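Local coordinates for sugar ABC transporter substrate-binding protein, BlMnBP1 (PDB 6I5R) that binds manno-oligosaccharides such as mannobiose and probably hands them to the membrane part of an ABC transporter for uptake, at residues D299-I307 with T369-E377; W203-T212 with T238-L247. All coordinates share one frame; numbering follows the deposited sequence.

Along the chain, interaction 2 comes first: 203-212 meets the start of helix 239-252, closing a span of 25 residues that includes helix 217-224. Interaction 1 opens later, where strand 300-304 leaves for an excursion of 61 residues, with helices and further strand, before 369-377 returns to it. The two closures therefore run in series and neither nest nor cross. They nevertheless touch in space. Phe-305 and Ile-307, just past strand 300-304, reach the helical layer: Phe-305 meets the ring of Tyr-206, and Ile-307 CD1 packs on Val-243 and Ala-211. Interaction 1 thus ties a loop to the sheet, and interaction 2 ties the helices beside it together.

Interaction 1. Residues D299-I307 with T369-E377. With ZN (zinc ion), chain M.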
loop_
_atom_site.group_PDB
_atom_site.type_symbol
_atom_site.label_atom_id
_atom_site.label_comp_id
_atom_site.label_asym_id
_atom_site.label_seq_id
_atom_site.Cartn_x
_atom_site.Cartn_y
_atom_site.Cartn_z
ATOM N N ASP A 299 1.069 -21.939 8.482
ATOM C CA ASP A 299 2.117 -22.029 7.478
ATOM C C ASP A 299 2.404 -20.689 6.803
ATOM O O ASP A 299 3.391 -20.592 6.071
ATOM C CB ASP A 299 1.734 -23.080 6.429
ATOM C CG ASP A 299 1.679 -24.495 7.010
ATOM O OD1 ASP A 299 2.373 -24.758 8.025
ATOM O OD2 ASP A 299 0.960 -25.342 6.442
ATOM N N ILE A 300 1.598 -19.656 7.063
ATOM C CA ILE A 300 1.814 -18.335 6.475
ATOM C C ILE A 300 2.772 -17.547 7.348
ATOM O O ILE A 300 2.516 -17.331 8.533
ATOM C CB ILE A 300 0.486 -17.572 6.317
ATOM C CG1 ILE A 300 -0.515 -18.353 5.484
ATOM C CG2 ILE A 300 0.756 -16.204 5.686
ATOM C CD1 ILE A 300 -0.020 -18.791 4.179
ATOM N N GLY A 301 3.856 -17.055 6.742
ATOM C CA GLY A 301 4.788 -16.183 7.410
ATOM C C GLY A 301 4.941 -14.883 6.636
ATOM O O GLY A 301 4.415 -14.709 5.541
ATOM N N TYR A 302 5.673 -13.967 7.231
ATOM C CA TYR A 302 5.880 -12.662 6.624
ATOM C C TYR A 302 7.327 -12.276 6.874
ATOM O O TYR A 302 7.797 -12.330 8.011
ATOM C CB TYR A 302 4.905 -11.637 7.209
ATOM C CG TYR A 302 4.948 -10.331 6.505
ATOM C CD1 TYR A 302 4.524 -10.200 5.189
ATOM C CD2 TYR A 302 5.368 -9.216 7.172
ATOM C CE1 TYR A 302 4.571 -8.947 4.555
ATOM C CE2 TYR A 302 5.425 -7.996 6.556
ATOM C CZ TYR A 302 5.010 -7.861 5.274
ATOM O OH TYR A 302 5.097 -6.574 4.758
ATOM N N MET A 303 8.043 -11.947 5.813
ATOM C CA MET A 303 9.449 -11.624 5.935
ATOM C C MET A 303 9.749 -10.280 5.311
ATOM O O MET A 303 9.015 -9.803 4.436
ATOM C CB MET A 303 10.322 -12.681 5.253
ATOM C CG MET A 303 9.989 -12.890 3.797
ATOM S SD MET A 303 11.190 -14.028 3.101
ATOM C CE MET A 303 12.217 -12.872 2.283
ATOM N N PRO A 304 10.842 -9.658 5.719
ATOM C CA PRO A 304 11.288 -8.445 5.031
ATOM C C PRO A 304 11.644 -8.755 3.588
ATOM O O PRO A 304 12.023 -9.876 3.248
ATOM C CB PRO A 304 12.511 -8.003 5.846
ATOM C CG PRO A 304 12.389 -8.753 7.168
ATOM C CD PRO A 304 11.751 -10.038 6.823
ATOM N N PHE A 305 11.504 -7.752 2.733
ATOM C CA PHE A 305 12.012 -7.876 1.378
ATOM C C PHE A 305 13.514 -8.141 1.445
ATOM O O PHE A 305 14.211 -7.551 2.274
ATOM C CB PHE A 305 11.741 -6.603 0.549
ATOM C CG PHE A 305 11.997 -6.786 -0.949
ATOM C CD1 PHE A 305 13.244 -6.509 -1.493
ATOM C CD2 PHE A 305 11.011 -7.268 -1.791
ATOM C CE1 PHE A 305 13.499 -6.707 -2.830
ATOM C CE2 PHE A 305 11.266 -7.467 -3.136
ATOM C CZ PHE A 305 12.519 -7.178 -3.658
ATOM N N PRO A 306 14.042 -8.996 0.594
ATOM C CA PRO A 306 15.454 -9.415 0.730
ATOM C C PRO A 306 16.472 -8.431 0.166
ATOM O O PRO A 306 17.183 -8.697 -0.791
ATOM C CB PRO A 306 15.466 -10.756 -0.015
ATOM C CG PRO A 306 14.382 -10.595 -1.055
ATOM C CD PRO A 306 13.326 -9.756 -0.446
ATOM N N ILE A 307 16.533 -7.264 0.788
ATOM C CA ILE A 307 17.616 -6.318 0.578
ATOM C C ILE A 307 18.195 -5.969 1.938
ATOM O O ILE A 307 17.455 -5.791 2.910
ATOM C CB ILE A 307 17.145 -5.044 -0.160
ATOM C CG1 ILE A 307 16.908 -5.364 -1.649
ATOM C CG2 ILE A 307 18.177 -3.937 -0.079
ATOM C CD1 ILE A 307 16.350 -4.222 -2.485
ATOM N N THR A 369 2.169 -10.135 13.234
ATOM C CA THR A 369 2.887 -10.405 11.989
ATOM C C THR A 369 4.339 -9.964 12.038
ATOM O O THR A 369 5.150 -10.403 11.204
ATOM C CB THR A 369 2.216 -9.642 10.838
ATOM O OG1 THR A 369 0.842 -10.031 10.711
ATOM C CG2 THR A 369 2.947 -9.839 9.519
ATOM N N TYR A 370 4.638 -9.025 12.924
ATOM C CA TYR A 370 5.965 -8.473 13.076
ATOM C C TYR A 370 6.701 -9.273 14.126
ATOM O O TYR A 370 6.967 -8.766 15.236
ATOM C CB TYR A 370 5.856 -7.001 13.382
ATOM C CG TYR A 370 5.207 -6.253 12.268
ATOM C CD1 TYR A 370 5.957 -5.841 11.189
ATOM C CD2 TYR A 370 3.851 -5.972 12.282
ATOM C CE1 TYR A 370 5.396 -5.157 10.160
ATOM C CE2 TYR A 370 3.259 -5.262 11.228
ATOM C CZ TYR A 370 4.053 -4.869 10.167
ATOM O OH TYR A 370 3.546 -4.184 9.072
ATOM N N GLU A 371 7.009 -10.555 13.724
ATOM C CA GLU A 371 7.942 -11.326 14.522
ATOM C C GLU A 371 9.177 -11.820 13.812
ATOM O O GLU A 371 10.195 -12.077 14.535
ATOM C CB GLU A 371 7.194 -12.479 15.200
ATOM C CG GLU A 371 6.442 -13.410 14.259
ATOM C CD GLU A 371 5.867 -14.609 14.940
ATOM O OE1 GLU A 371 6.286 -14.836 16.083
ATOM O OE2 GLU A 371 4.983 -15.301 14.349
ATOM N N THR A 372 9.155 -11.873 12.414
ATOM C CA THR A 372 10.455 -12.008 11.740
ATOM C C THR A 372 11.232 -10.626 11.553
ATOM O O THR A 372 12.197 -10.501 10.724
ATOM C CB THR A 372 10.323 -12.664 10.384
ATOM O OG1 THR A 372 9.366 -11.882 9.715
ATOM C CG2 THR A 372 9.785 -14.121 10.516
ATOM N N PHE A 373 10.756 -9.593 12.251
ATOM C CA PHE A 373 11.141 -8.211 12.006
ATOM C C PHE A 373 11.856 -7.614 13.212
ATOM O O PHE A 373 12.009 -6.389 13.303
ATOM C CB PHE A 373 9.889 -7.410 11.654
ATOM C CG PHE A 373 9.495 -7.514 10.222
ATOM C CD1 PHE A 373 8.866 -8.648 9.741
ATOM C CD2 PHE A 373 9.772 -6.493 9.340
ATOM C CE1 PHE A 373 8.519 -8.741 8.418
ATOM C CE2 PHE A 373 9.432 -6.608 8.016
ATOM C CZ PHE A 373 8.806 -7.734 7.569
ATOM N N SER A 374 12.347 -8.465 14.123
ATOM C CA SER A 374 12.918 -7.981 15.369
ATOM C C SER A 374 14.192 -7.186 15.132
ATOM O O SER A 374 14.465 -6.227 15.860
ATOM C CB SER A 374 13.182 -9.173 16.291
ATOM O OG SER A 374 14.167 -10.037 15.733
ATOM N N ASP A 375 14.974 -7.562 14.124
ATOM C CA ASP A 375 16.197 -6.861 13.779
ATOM C C ASP A 375 16.002 -5.904 12.616
ATOM O O ASP A 375 16.985 -5.401 12.076
ATOM C CB ASP A 375 17.293 -7.841 13.407
ATOM C CG ASP A 375 17.797 -8.633 14.585
ATOM O OD1 ASP A 375 17.442 -8.293 15.739
ATOM O OD2 ASP A 375 18.556 -9.595 14.325
ATOM N N VAL A 376 14.779 -5.675 12.205
ATOM C CA VAL A 376 14.494 -4.789 11.080
ATOM C C VAL A 376 14.286 -3.364 11.578
ATOM O O VAL A 376 13.596 -3.130 12.567
ATOM C CB VAL A 376 13.261 -5.292 10.302
ATOM C CG1 VAL A 376 12.829 -4.254 9.310
ATOM C CG2 VAL A 376 13.594 -6.611 9.614
ATOM N N GLU A 377 14.856 -2.393 10.872
ATOM C CA GLU A 377 14.642 -0.995 11.220
ATOM C C GLU A 377 13.357 -0.552 10.542
ATOM O O GLU A 377 13.277 -0.514 9.306
ATOM C CB GLU A 377 15.813 -0.120 10.801
ATOM C CG GLU A 377 15.778 1.224 11.509
ATOM C CD GLU A 377 16.119 1.129 13.003
ATOM O OE1 GLU A 377 16.889 0.196 13.364
ATOM O OE2 GLU A 377 15.605 1.967 13.795
HETATM ZN ZN ZN M . -0.003 -26.902 7.480
HETATM O O HOH W 1 1.219 -26.740 9.220
HETATM O O HOH W 2 6.713 -12.343 10.708
#
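Tyr-302, Pro-304 and Phe-373 carry most of this contact, in which an irregular loop lies along strand 300-304. With chi1 at -173°, the Tyr-302 ring swings opposite the backbone N and turns its CD2 side to the loop, where Thr-369 CG2 lies 3.4 Å from CD2. The Tyr-302 and Phe-373 rings are nearly parallel, 15° apart, but slid so far that they barely overlap, with centroids 5.3 Å apart. Pro-304 lays CG over one face of Phe-373, 3.8 Å from the ring centroid, a CH-pi contact for which a rigid, flat-sided proline is well suited; Tyr-370 CD1 covers the opposite face. Pro-304 CG also presses on Val-376 CG2 at 3.5 Å. With an alanine at Phe-373, a gap is likely to open between Pro-304 and Tyr-370, and Tyr-302 would lose the ring beside it.

Polar links complete the join. Thr-372 OG1 donates to Tyr-302 O, although the modelled 2.4 Å is doubtfully short. Water 2 donates to Tyr-302 O and Thr-369 O and accepts from Thr-372 N, bridging strand and loop. The hydroxyl of Tyr-302, amphipathic enough to join packing and polar contact, bonds to Thr-149. Met-303 starts its side chain away from the loop and packs on Ile-152 and Tyr-154. Such alternation belongs to a sheet strand, here in the alpha/beta architecture of solute-binding proteins, with a loop packed on one side.

Interaction 2. Residues W203-T212 with T238-L247; sequences WDQYIAGNAT and THPYAVYKTL. With ZN (zinc ion), chain D.
Leu-247 CB sits over the six-membered ring of Trp-203, 3.6 Å from its centroid and 11° off the normal, in a CH-pi contact that begins the tightly packed end. Thr-246 CG2 lies at the edge of the same indole, near its plane. Val-243 fills the middle: CG1 meets Trp-203 CE3 at 3.9 Å, and CG2 touches Ala-211 CB, whose small methyl fits the close approach. Ile-207 packs CB on Pro-240 CB and sends CG2 to the Tyr-244 ring, approaching CZ at 3.6 Å; chi1 of 62° sets CG2 opposite the carbonyl carbon, where it also meets Val-243 CB. Tyr-244 OH donates to Asp-204 OD1 over 2.8 Å, from above the carboxylate plane; OD2 forms a salt bridge with Lys-410 and accepts from Asn-404 N. Ile-207 O is buried with no polar partner, facing Pro-240 CG.

The other end reaches the solvent side, where His-239 and Thr-212 are partly exposed and fewer side chains meet. His-239 N donates to Ala-211 O (2.9 Å, 164°), and Thr-212 CG2 lies over the centre of one imidazole face in a CH-pi contact. His-239 ND1 donates to Thr-238 OG1, itself bonded to Ala-235, which fixes the ring's rotation, while NE2 binds a zinc ion at 2.0 Å among modelled waters. Pro-240 suits the helix start, needing no N-H bond. This is helical-layer packing in a solute-binding protein lobe, joining helix 239-252 to the segment after helix 197-201; that helix carries Trp-198 of the sugar pocket.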
loop_
_atom_site.group_PDB
_atom_site.type_symbol
_atom_site.label_atom_id
_atom_site.label_comp_id
_atom_site.label_asym_id
_atom_site.label_seq_id
_atom_site.Cartn_x
_atom_site.Cartn_y
_atom_site.Cartn_z
ATOM N N TRP A 203 5.204 -3.411 -6.411
ATOM C CA TRP A 203 6.656 -3.469 -6.403
ATOM C C TRP A 203 7.283 -2.100 -6.167
ATOM O O TRP A 203 8.407 -2.022 -5.659
ATOM C CB TRP A 203 7.153 -4.091 -7.708
ATOM C CG TRP A 203 6.979 -5.570 -7.700
ATOM C CD1 TRP A 203 5.830 -6.261 -7.944
ATOM C CD2 TRP A 203 7.983 -6.542 -7.389
ATOM N NE1 TRP A 203 6.063 -7.622 -7.824
ATOM C CE2 TRP A 203 7.379 -7.813 -7.483
ATOM C CE3 TRP A 203 9.339 -6.461 -7.039
ATOM C CZ2 TRP A 203 8.086 -8.994 -7.234
ATOM C CZ3 TRP A 203 10.035 -7.634 -6.805
ATOM C CH2 TRP A 203 9.403 -8.881 -6.891
ATOM N N ASP A 204 6.566 -1.012 -6.475
ATOM C CA ASP A 204 7.082 0.320 -6.203
ATOM C C ASP A 204 7.168 0.607 -4.708
ATOM O O ASP A 204 7.804 1.583 -4.307
ATOM C CB ASP A 204 6.198 1.398 -6.843
ATOM C CG ASP A 204 6.279 1.438 -8.377
ATOM O OD1 ASP A 204 7.144 0.775 -8.979
ATOM O OD2 ASP A 204 5.467 2.163 -8.987
ATOM N N GLN A 205 6.531 -0.219 -3.881
ATOM C CA GLN A 205 6.503 0.029 -2.451
ATOM C C GLN A 205 7.805 -0.326 -1.769
ATOM O O GLN A 205 7.959 -0.025 -0.582
ATOM C CB GLN A 205 5.370 -0.770 -1.819
ATOM C CG GLN A 205 4.000 -0.326 -2.315
ATOM C CD GLN A 205 2.863 -1.186 -1.809
ATOM O OE1 GLN A 205 3.066 -2.144 -1.064
ATOM N NE2 GLN A 205 1.640 -0.848 -2.230
ATOM N N TYR A 206 8.740 -0.930 -2.490
ATOM C CA TYR A 206 9.979 -1.414 -1.893
ATOM C C TYR A 206 11.197 -0.586 -2.245
ATOM O O TYR A 206 12.275 -0.817 -1.675
ATOM C CB TYR A 206 10.240 -2.863 -2.331
ATOM C CG TYR A 206 9.101 -3.748 -1.946
ATOM C CD1 TYR A 206 7.952 -3.787 -2.713
ATOM C CD2 TYR A 206 9.142 -4.499 -0.809
ATOM C CE1 TYR A 206 6.880 -4.547 -2.351
ATOM C CE2 TYR A 206 8.074 -5.277 -0.445
ATOM C CZ TYR A 206 6.944 -5.313 -1.226
ATOM O OH TYR A 206 5.861 -6.081 -0.839
ATOM N N ILE A 207 11.074 0.350 -3.178
ATOM C CA ILE A 207 12.269 0.867 -3.820
ATOM C C ILE A 207 12.914 2.031 -3.087
ATOM O O ILE A 207 14.010 2.449 -3.478
ATOM C CB ILE A 207 11.978 1.334 -5.254
ATOM C CG1 ILE A 207 10.954 2.472 -5.257
ATOM C CG2 ILE A 207 11.455 0.178 -6.088
ATOM C CD1 ILE A 207 11.035 3.380 -6.479
ATOM N N ALA A 208 12.271 2.579 -2.050
ATOM C CA ALA A 208 12.783 3.750 -1.354
ATOM C C ALA A 208 13.322 3.314 -0.022
ATOM O O ALA A 208 14.476 2.819 0.058
ATOM C CB ALA A 208 11.669 4.814 -1.285
ATOM N N GLY A 209 12.602 3.481 1.081
ATOM C CA GLY A 209 13.157 3.138 2.373
ATOM C C GLY A 209 13.657 1.707 2.458
ATOM O O GLY A 209 14.695 1.448 3.066
ATOM N N ASN A 210 12.905 0.755 1.885
ATOM C CA ASN A 210 13.297 -0.639 2.003
ATOM C C ASN A 210 14.598 -0.906 1.289
ATOM O O ASN A 210 15.408 -1.722 1.748
ATOM C CB ASN A 210 12.252 -1.569 1.418
ATOM C CG ASN A 210 11.079 -1.712 2.298
ATOM O OD1 ASN A 210 10.503 -0.723 2.733
ATOM N ND2 ASN A 210 10.742 -2.967 2.621
ATOM N N ALA A 211 14.777 -0.301 0.118
ATOM C CA ALA A 211 15.942 -0.605 -0.698
ATOM C C ALA A 211 17.126 0.303 -0.391
ATOM O O ALA A 211 18.239 -0.001 -0.828
ATOM C CB ALA A 211 15.592 -0.519 -2.185
ATOM N N THR A 212 16.927 1.382 0.373
ATOM C CA THR A 212 17.999 2.345 0.595
ATOM C C THR A 212 18.321 2.612 2.051
ATOM O O THR A 212 19.392 3.148 2.320
ATOM C CB THR A 212 17.692 3.717 -0.041
ATOM O OG1 THR A 212 16.604 4.355 0.643
ATOM C CG2 THR A 212 17.392 3.577 -1.527
ATOM N N THR A 238 21.352 -3.114 -3.762
ATOM C CA THR A 238 20.457 -2.190 -3.076
ATOM C C THR A 238 19.856 -1.220 -4.093
ATOM O O THR A 238 20.119 -1.287 -5.295
ATOM C CB THR A 238 21.173 -1.376 -1.984
ATOM O OG1 THR A 238 22.105 -0.468 -2.602
ATOM C CG2 THR A 238 21.882 -2.337 -1.052
ATOM N N HIS A 239 19.061 -0.282 -3.559
ATOM C CA HIS A 239 18.428 0.790 -4.316
ATOM C C HIS A 239 17.342 0.228 -5.253
ATOM O O HIS A 239 17.165 -0.985 -5.345
ATOM C CB HIS A 239 19.486 1.547 -5.091
ATOM C CG HIS A 239 20.196 2.557 -4.259
ATOM N ND1 HIS A 239 21.060 2.200 -3.246
ATOM C CD2 HIS A 239 20.109 3.907 -4.223
ATOM C CE1 HIS A 239 21.495 3.293 -2.638
ATOM N NE2 HIS A 239 20.951 4.339 -3.229
ATOM N N PRO A 240 16.581 1.123 -5.925
ATOM C CA PRO A 240 15.445 0.611 -6.709
ATOM C C PRO A 240 15.816 -0.449 -7.743
ATOM O O PRO A 240 15.051 -1.390 -7.943
ATOM C CB PRO A 240 14.867 1.881 -7.345
ATOM C CG PRO A 240 15.157 2.938 -6.302
ATOM C CD PRO A 240 16.528 2.583 -5.749
ATOM N N TYR A 241 16.958 -0.304 -8.419
ATOM C CA TYR A 241 17.380 -1.302 -9.403
ATOM C C TYR A 241 17.299 -2.716 -8.840
ATOM O O TYR A 241 16.857 -3.648 -9.526
ATOM C CB TYR A 241 18.808 -0.966 -9.873
ATOM C CG TYR A 241 19.431 -1.948 -10.835
ATOM C CD1 TYR A 241 20.075 -3.085 -10.355
ATOM C CD2 TYR A 241 19.395 -1.747 -12.216
ATOM C CE1 TYR A 241 20.644 -3.994 -11.222
ATOM C CE2 TYR A 241 19.956 -2.668 -13.092
ATOM C CZ TYR A 241 20.598 -3.783 -12.577
ATOM O OH TYR A 241 21.195 -4.717 -13.394
ATOM N N ALA A 242 17.746 -2.906 -7.602
ATOM C CA ALA A 242 17.788 -4.262 -7.079
ATOM C C ALA A 242 16.393 -4.820 -6.888
ATOM O O ALA A 242 16.212 -6.043 -6.885
ATOM C CB ALA A 242 18.555 -4.305 -5.762
ATOM N N VAL A 243 15.407 -3.951 -6.663
ATOM C CA VAL A 243 14.042 -4.413 -6.465
ATOM C C VAL A 243 13.464 -4.909 -7.774
ATOM O O VAL A 243 12.949 -6.026 -7.868
ATOM C CB VAL A 243 13.183 -3.280 -5.881
ATOM C CG1 VAL A 243 11.710 -3.682 -5.802
ATOM C CG2 VAL A 243 13.706 -2.870 -4.529
ATOM N N TYR A 244 13.531 -4.075 -8.803
ATOM C CA TYR A 244 12.956 -4.448 -10.086
ATOM C C TYR A 244 13.695 -5.609 -10.713
ATOM O O TYR A 244 13.071 -6.419 -11.394
ATOM C CB TYR A 244 12.965 -3.253 -11.033
ATOM C CG TYR A 244 12.131 -2.087 -10.516
ATOM C CD1 TYR A 244 10.775 -2.240 -10.275
ATOM C CD2 TYR A 244 12.705 -0.869 -10.248
ATOM C CE1 TYR A 244 10.021 -1.189 -9.792
ATOM C CE2 TYR A 244 11.964 0.176 -9.754
ATOM C CZ TYR A 244 10.621 0.015 -9.551
ATOM O OH TYR A 244 9.888 1.096 -9.079
ATOM N N LYS A 245 15.012 -5.696 -10.498
ATOM C CA LYS A 245 15.760 -6.849 -10.985
ATOM C C LYS A 245 15.363 -8.121 -10.241
ATOM O O LYS A 245 15.484 -9.216 -10.785
ATOM C CB LYS A 245 17.260 -6.595 -10.841
ATOM C CG LYS A 245 18.150 -7.756 -11.279
ATOM C CD LYS A 245 19.610 -7.309 -11.208
ATOM C CE LYS A 245 20.532 -8.181 -12.100
ATOM N NZ LYS A 245 20.583 -9.580 -11.592
ATOM N N THR A 246 14.926 -8.006 -8.994
ATOM C CA THR A 246 14.400 -9.182 -8.308
ATOM C C THR A 246 13.231 -9.775 -9.077
ATOM O O THR A 246 13.174 -10.987 -9.321
ATOM C CB THR A 246 13.973 -8.813 -6.893
ATOM O OG1 THR A 246 15.129 -8.460 -6.116
ATOM C CG2 THR A 246 13.253 -9.987 -6.243
ATOM N N LEU A 247 12.270 -8.935 -9.455
ATOM C CA LEU A 247 11.140 -9.437 -10.229
ATOM C C LEU A 247 11.609 -9.953 -11.583
ATOM O O LEU A 247 11.223 -11.045 -12.012
ATOM C CB LEU A 247 10.091 -8.347 -10.420
ATOM C CG LEU A 247 8.942 -8.728 -11.335
ATOM C CD1 LEU A 247 8.135 -9.865 -10.802
ATOM C CD2 LEU A 247 8.043 -7.494 -11.507
HETATM ZN ZN ZN D . 21.975 5.917 -2.594
HETATM O O HOH W 3 22.070 4.839 -0.884
HETATM O O HOH W 4 23.418 5.967 -1.618
HETATM O O HOH W 5 20.780 7.107 -3.085
HETATM O O HOH W 6 23.183 7.661 -1.810
HETATM O O HOH W 7 23.526 5.664 -4.185
#